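Local coordinates for KLLA0E03807p (Kluyveromyces lactis, PDB 3SQI), which probably binds centromeric DNA as part of the CBF3 complex and serves as a platform for inner kinetochore assembly, this piece being its DNA-binding domain, at residues L98-Y103 and Y306-R312; L117-S121 and F356-D360. One frame throughout, in Å; residues are numbered along the deposited sequence.

Interaction 1. Residues L98-Y103 and Y306-R312; sequences LLEFDY and YIEKMNR
Lys309 leaves its helix with CG anti to the backbone N (chi1 170°) and bends at chi2 (70°), which carries an otherwise extended chain past Leu98 to the turn that follows helix 82-100. There NZ gives a hydrogen bond to Phe101 O at 2.9 Å, approaching from above the carbonyl plane. Phe101 is the first residue to leave helical geometry, so the ammonium lies near the carboxyl end of the helix, where the partial negative charge of the last carbonyls is likely to favour it. Lysine suits the place twice over: its methylenes also pack, CE coming within 3.8 Å of Tyr103 CD2 at the edge of the ring.

Leu98 turns toward helix 304-310 and sets its CD2 methyl over the centre of the Tyr306 ring, a CH-pi contact between two buried residues. The Tyr103 ring is covered on both faces. Arg312 CD lies over one face, 3.6 Å from the ring centroid, while the ring of Phe101 brings CE1 over the opposite face. The Arg312 chain crosses the tyrosine at about a right angle, leaving the guanidinium plane 43° from the ring, and NH1 reaches a weak hydrogen bond with Asn148. Together these contacts make a packing of two helix C-termini and the loops that leave them, joining the end of helix 82-100 to helix 304-310 of the CBF3 subunit domain 2 family region.

Interaction 2. Residues L117-S121 and F356-D360; sequences LWNPS and FPTHD
His359 N donates to Phe356 O at 3.0 Å, closing the type I beta turn that runs from Phe356 to His359 just after helix 332-355. The turn presents Phe356, Thr358 and His359 to the end of helix 107-118, where the chain leaves helical geometry at Asn119. The Asn119 side chain organises that exit: OD1 accepts a hydrogen bond from Ser121 N at 3.1 Å, an Asx turn, with the donor standing above the carbonyl plane.

The Phe356 ring is the main apolar element of the contact. With CG anti to its own carbonyl carbon (chi1 -57°), the ring reaches across so that one face receives the backbone of the other segment: Asn119 CA lies 3.7 Å from the ring centroid, in a CH-pi contact 23° off the normal. The Asn119 amide is turned nearly parallel to the ring, the two planes 11° apart, and OD1 approaches Phe356 CE1 at 3.5 Å. At the other side of the ring's outline, Phe356 CE2 packs on Trp118 CB at 3.7 Å. A flat aromatic group is well suited to lie along a peptide in this way. With an alanine in place of Phe356, Asn119 CA and Trp118 CB would probably lose their aromatic cover and a gap would open between the turn and the helix end.

Pro120, having no N-H to donate, fits a non-helical exit and offers its ring carbons to Phe356 and to the exposed Thr358. Deeper in, His359 presents its NE2 to the edge of the Trp118 indole, near the plane, and its ND1 is hydrogen-bonded to Ile361 N. The indole's own NE1 is hydrogen-bonded to Phe195 O, and CE3 comes to 4.3 Å from His359 NE2.

Interactions 1 and 2 sit at the C-terminal ends of two successive helices, 82-100 and 107-118, their centres about 30 Å apart and without direct contact. Each ties its helix end to a part of the chain more than 200 residues further on. Interaction 1 lies nearer the middle of the chain yet is only partly buried, and it joins apolar packing to a cationic bond on a carbonyl. Interaction 2 is farther out but mostly buried, and relies across its interface on aromatic and proline packing, with hydrogen bonds that shape each segment from within or reach neighbouring parts of the fold. Neither touches the bound nucleic acid, whose nearest atoms are about 19 Å from interaction 1 and about 13 Å from interaction 2.

Interaction 1. Residues L98-Y103 and Y306-R312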
loop_
_atom_site.group_PDB
_atom_site.type_symbol
_atom_site.label_atom_id
_atom_site.label_comp_id
_atom_site.label_asym_id
_atom_site.label_seq_id
_atom_site.Cartn_x
_atom_site.Cartn_y
_atom_site.Cartn_z
ATOM N N LEU A 98 1.488 -13.592 6.819
ATOM C CA LEU A 98 0.522 -12.871 6.006
ATOM C C LEU A 98 -0.893 -13.443 6.138
ATOM O O LEU A 98 -1.844 -12.697 6.391
ATOM C CB LEU A 98 0.979 -12.893 4.549
ATOM C CG LEU A 98 0.157 -12.196 3.472
ATOM C CD1 LEU A 98 -0.569 -11.001 4.045
ATOM C CD2 LEU A 98 1.047 -11.764 2.305
ATOM N N LEU A 99 -1.029 -14.756 5.961
ATOM C CA LEU A 99 -2.337 -15.405 5.997
ATOM C C LEU A 99 -2.989 -15.329 7.376
ATOM O O LEU A 99 -4.197 -15.114 7.490
ATOM C CB LEU A 99 -2.219 -16.867 5.569
ATOM C CG LEU A 99 -1.683 -17.169 4.166
ATOM C CD1 LEU A 99 -1.392 -18.643 4.003
ATOM C CD2 LEU A 99 -2.666 -16.729 3.121
ATOM N N GLU A 100 -2.189 -15.509 8.422
ATOM C CA GLU A 100 -2.729 -15.620 9.772
ATOM C C GLU A 100 -3.041 -14.275 10.427
ATOM O O GLU A 100 -3.839 -14.210 11.366
ATOM C CB GLU A 100 -1.776 -16.425 10.661
ATOM C CG GLU A 100 -0.464 -15.720 10.976
ATOM C CD GLU A 100 0.525 -16.610 11.710
ATOM O OE1 GLU A 100 0.239 -17.818 11.871
ATOM O OE2 GLU A 100 1.590 -16.101 12.124
ATOM N N PHE A 101 -2.414 -13.210 9.928
ATOM C CA PHE A 101 -2.520 -11.890 10.548
ATOM C C PHE A 101 -3.951 -11.370 10.585
ATOM O O PHE A 101 -4.725 -11.587 9.654
ATOM C CB PHE A 101 -1.627 -10.875 9.837
ATOM C CG PHE A 101 -1.390 -9.624 10.630
ATOM C CD1 PHE A 101 -2.393 -8.681 10.783
ATOM C CD2 PHE A 101 -0.160 -9.387 11.222
ATOM C CE1 PHE A 101 -2.177 -7.525 11.522
ATOM C CE2 PHE A 101 0.068 -8.231 11.957
ATOM C CZ PHE A 101 -0.943 -7.303 12.111
ATOM N N ASP A 102 -4.297 -10.697 11.678
ATOM C CA ASP A 102 -5.591 -10.042 11.808
ATOM C C ASP A 102 -5.366 -8.542 11.891
ATOM O O ASP A 102 -4.892 -8.032 12.909
ATOM C CB ASP A 102 -6.299 -10.529 13.073
ATOM C CG ASP A 102 -7.796 -10.316 13.024
ATOM O OD1 ASP A 102 -8.267 -9.651 12.077
ATOM O OD2 ASP A 102 -8.499 -10.805 13.935
ATOM N N TYR A 103 -5.709 -7.828 10.827
ATOM C CA TYR A 103 -5.526 -6.383 10.814
ATOM C C TYR A 103 -6.573 -5.720 11.696
ATOM O O TYR A 103 -6.433 -4.560 12.068
ATOM C CB TYR A 103 -5.623 -5.829 9.389
ATOM C CG TYR A 103 -4.300 -5.718 8.644
ATOM C CD1 TYR A 103 -3.509 -4.577 8.765
ATOM C CD2 TYR A 103 -3.851 -6.744 7.805
ATOM C CE1 TYR A 103 -2.306 -4.457 8.085
ATOM C CE2 TYR A 103 -2.638 -6.636 7.121
ATOM C CZ TYR A 103 -1.873 -5.482 7.269
ATOM O OH TYR A 103 -0.669 -5.334 6.609
ATOM N N TYR A 306 -1.454 -11.022 -1.671
ATOM C CA TYR A 306 -0.531 -10.185 -0.910
ATOM C C TYR A 306 -1.018 -8.757 -0.909
ATOM O O TYR A 306 -1.134 -8.129 0.138
ATOM C CB TYR A 306 0.860 -10.205 -1.542
ATOM C CG TYR A 306 1.775 -11.280 -1.000
ATOM C CD1 TYR A 306 2.885 -10.953 -0.232
ATOM C CD2 TYR A 306 1.529 -12.620 -1.252
ATOM C CE1 TYR A 306 3.722 -11.927 0.266
ATOM C CE2 TYR A 306 2.364 -13.602 -0.760
ATOM C CZ TYR A 306 3.458 -13.251 -0.003
ATOM O OH TYR A 306 4.291 -14.228 0.493
ATOM N N ILE A 307 -1.296 -8.257 -2.107
ATOM C CA ILE A 307 -1.640 -6.856 -2.331
ATOM C C ILE A 307 -3.009 -6.478 -1.766
ATOM O O ILE A 307 -3.170 -5.407 -1.187
ATOM C CB ILE A 307 -1.588 -6.539 -3.825
ATOM C CG1 ILE A 307 -0.201 -6.886 -4.380
ATOM C CG2 ILE A 307 -1.926 -5.087 -4.080
ATOM C CD1 ILE A 307 -0.045 -6.659 -5.886
ATOM N N GLU A 308 -3.994 -7.357 -1.925
ATOM C CA GLU A 308 -5.331 -7.090 -1.409
ATOM C C GLU A 308 -5.326 -7.183 0.100
ATOM O O GLU A 308 -6.072 -6.475 0.771
ATOM C CB GLU A 308 -6.343 -8.088 -1.958
ATOM C CG GLU A 308 -6.423 -8.132 -3.468
ATOM C CD GLU A 308 -7.355 -9.219 -3.965
ATOM O OE1 GLU A 308 -6.969 -9.944 -4.906
ATOM O OE2 GLU A 308 -8.470 -9.349 -3.414
ATOM N N LYS A 309 -4.490 -8.068 0.632
ATOM C CA LYS A 309 -4.398 -8.237 2.078
ATOM C C LYS A 309 -3.689 -7.062 2.742
ATOM O O LYS A 309 -4.192 -6.502 3.713
ATOM C CB LYS A 309 -3.692 -9.544 2.429
ATOM C CG LYS A 309 -3.353 -9.685 3.901
ATOM C CD LYS A 309 -4.581 -9.890 4.779
ATOM C CE LYS A 309 -4.172 -10.184 6.222
ATOM N NZ LYS A 309 -5.343 -10.403 7.110
ATOM N N MET A 310 -2.531 -6.683 2.210
ATOM C CA MET A 310 -1.727 -5.619 2.808
ATOM C C MET A 310 -2.319 -4.230 2.613
ATOM O O MET A 310 -2.186 -3.367 3.477
ATOM C CB MET A 310 -0.283 -5.679 2.309
ATOM C CG MET A 310 0.475 -6.893 2.833
ATOM S SD MET A 310 2.102 -6.456 3.471
ATOM C CE MET A 310 3.099 -6.754 2.028
ATOM N N ASN A 311 -2.974 -4.018 1.478
ATOM C CA ASN A 311 -3.713 -2.782 1.254
ATOM C C ASN A 311 -5.137 -2.918 1.796
ATOM O O ASN A 311 -5.904 -1.953 1.820
ATOM C CB ASN A 311 -3.734 -2.420 -0.234
ATOM C CG ASN A 311 -2.353 -2.077 -0.780
ATOM O OD1 ASN A 311 -2.018 -0.907 -0.953
ATOM N ND2 ASN A 311 -1.550 -3.098 -1.059
ATOM N N ARG A 312 -5.485 -4.130 2.215
ATOM C CA ARG A 312 -6.772 -4.406 2.846
ATOM C C ARG A 312 -7.972 -3.882 2.071
ATOM O O ARG A 312 -8.936 -3.405 2.670
ATOM C CB ARG A 312 -6.793 -3.828 4.257
ATOM C CG ARG A 312 -5.670 -4.317 5.150
ATOM C CD ARG A 312 -5.712 -3.582 6.468
ATOM N NE ARG A 312 -6.053 -2.191 6.228
ATOM C CZ ARG A 312 -5.174 -1.271 5.861
ATOM N NH1 ARG A 312 -3.895 -1.605 5.716
ATOM N NH2 ARG A 312 -5.575 -0.024 5.641
#

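Interaction 2. Residues L117-S121 and F356-D360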
loop_
_atom_site.group_PDB
_atom_site.type_symbol
_atom_site.label_atom_id
_atom_site.label_comp_id
_atom_site.label_asym_id
_atom_site.label_seq_id
_atom_site.Cartn_x
_atom_site.Cartn_y
_atom_site.Cartn_z
ATOM N N LEU A 117 -5.918 13.947 10.765
ATOM C CA LEU A 117 -4.922 14.602 9.918
ATOM C C LEU A 117 -5.516 15.199 8.634
ATOM O O LEU A 117 -4.928 16.100 8.034
ATOM C CB LEU A 117 -3.754 13.666 9.609
ATOM C CG LEU A 117 -2.616 13.775 10.626
ATOM C CD1 LEU A 117 -1.302 13.237 10.052
ATOM C CD2 LEU A 117 -2.457 15.206 11.041
ATOM N N TRP A 118 -6.679 14.700 8.221
ATOM C CA TRP A 118 -7.444 15.334 7.153
ATOM C C TRP A 118 -8.113 16.613 7.661
ATOM O O TRP A 118 -8.149 17.620 6.957
ATOM C CB TRP A 118 -8.504 14.380 6.591
ATOM C CG TRP A 118 -7.963 13.330 5.660
ATOM C CD1 TRP A 118 -7.782 12.005 5.932
ATOM C CD2 TRP A 118 -7.534 13.524 4.308
ATOM N NE1 TRP A 118 -7.264 11.363 4.833
ATOM C CE2 TRP A 118 -7.101 12.274 3.824
ATOM C CE3 TRP A 118 -7.468 14.634 3.462
ATOM C CZ2 TRP A 118 -6.613 12.105 2.531
ATOM C CZ3 TRP A 118 -6.984 14.465 2.183
ATOM C CH2 TRP A 118 -6.564 13.210 1.727
ATOM N N ASN A 119 -8.618 16.578 8.893
ATOM C CA ASN A 119 -9.393 17.694 9.441
ATOM C C ASN A 119 -8.616 19.004 9.396
ATOM O O ASN A 119 -7.595 19.157 10.069
ATOM C CB ASN A 119 -9.828 17.375 10.874
ATOM C CG ASN A 119 -10.583 18.516 11.536
ATOM O OD1 ASN A 119 -11.038 19.457 10.882
ATOM N ND2 ASN A 119 -10.725 18.427 12.852
ATOM N N PRO A 120 -9.124 19.964 8.608
ATOM C CA PRO A 120 -8.426 21.214 8.309
ATOM C C PRO A 120 -8.332 22.118 9.523
ATOM O O PRO A 120 -7.386 22.902 9.617
ATOM C CB PRO A 120 -9.306 21.845 7.233
ATOM C CG PRO A 120 -10.653 21.301 7.492
ATOM C CD PRO A 120 -10.429 19.897 7.930
ATOM N N SER A 121 -9.289 22.018 10.440
ATOM C CA SER A 121 -9.216 22.827 11.649
ATOM C C SER A 121 -8.933 21.977 12.884
ATOM O O SER A 121 -9.806 21.275 13.397
ATOM C CB SER A 121 -10.495 23.655 11.834
ATOM O OG SER A 121 -11.654 22.886 11.559
ATOM N N PHE A 356 -15.078 18.207 4.936
ATOM C CA PHE A 356 -14.213 19.343 5.237
ATOM C C PHE A 356 -14.205 20.383 4.111
ATOM O O PHE A 356 -13.209 20.524 3.398
ATOM C CB PHE A 356 -12.776 18.866 5.447
ATOM C CG PHE A 356 -12.620 17.843 6.525
ATOM C CD1 PHE A 356 -12.933 18.146 7.838
ATOM C CD2 PHE A 356 -12.123 16.582 6.229
ATOM C CE1 PHE A 356 -12.770 17.203 8.837
ATOM C CE2 PHE A 356 -11.957 15.632 7.221
ATOM C CZ PHE A 356 -12.284 15.941 8.526
ATOM N N PRO A 357 -15.302 21.140 3.965
ATOM C CA PRO A 357 -15.360 22.155 2.910
ATOM C C PRO A 357 -14.351 23.271 3.171
ATOM O O PRO A 357 -14.067 24.084 2.288
ATOM C CB PRO A 357 -16.797 22.671 3.004
ATOM C CG PRO A 357 -17.198 22.414 4.407
ATOM C CD PRO A 357 -16.524 21.133 4.789
ATOM N N THR A 358 -13.817 23.299 4.386
ATOM C CA THR A 358 -12.864 24.323 4.795
ATOM C C THR A 358 -11.431 23.976 4.389
ATOM O O THR A 358 -10.491 24.707 4.702
ATOM C CB THR A 358 -12.910 24.542 6.324
ATOM O OG1 THR A 358 -12.719 23.289 6.995
ATOM C CG2 THR A 358 -14.256 25.122 6.739
ATOM N N HIS A 359 -11.267 22.854 3.700
ATOM C CA HIS A 359 -9.936 22.357 3.362
ATOM C C HIS A 359 -9.208 23.266 2.364
ATOM O O HIS A 359 -9.825 23.816 1.455
ATOM C CB HIS A 359 -10.030 20.930 2.825
ATOM C CG HIS A 359 -8.722 20.205 2.798
ATOM N ND1 HIS A 359 -7.671 20.593 1.995
ATOM C CD2 HIS A 359 -8.296 19.110 3.470
ATOM C CE1 HIS A 359 -6.654 19.770 2.175
ATOM N NE2 HIS A 359 -7.006 18.863 3.068
ATOM N N ASP A 360 -7.896 23.408 2.543
ATOM C CA ASP A 360 -7.075 24.277 1.703
ATOM C C ASP A 360 -7.317 24.048 0.220
ATOM O O ASP A 360 -7.342 24.994 -0.570
ATOM C CB ASP A 360 -5.583 24.064 1.983
ATOM C CG ASP A 360 -5.152 24.581 3.345
ATOM O OD1 ASP A 360 -5.961 25.255 4.027
ATOM O OD2 ASP A 360 -3.987 24.319 3.721
#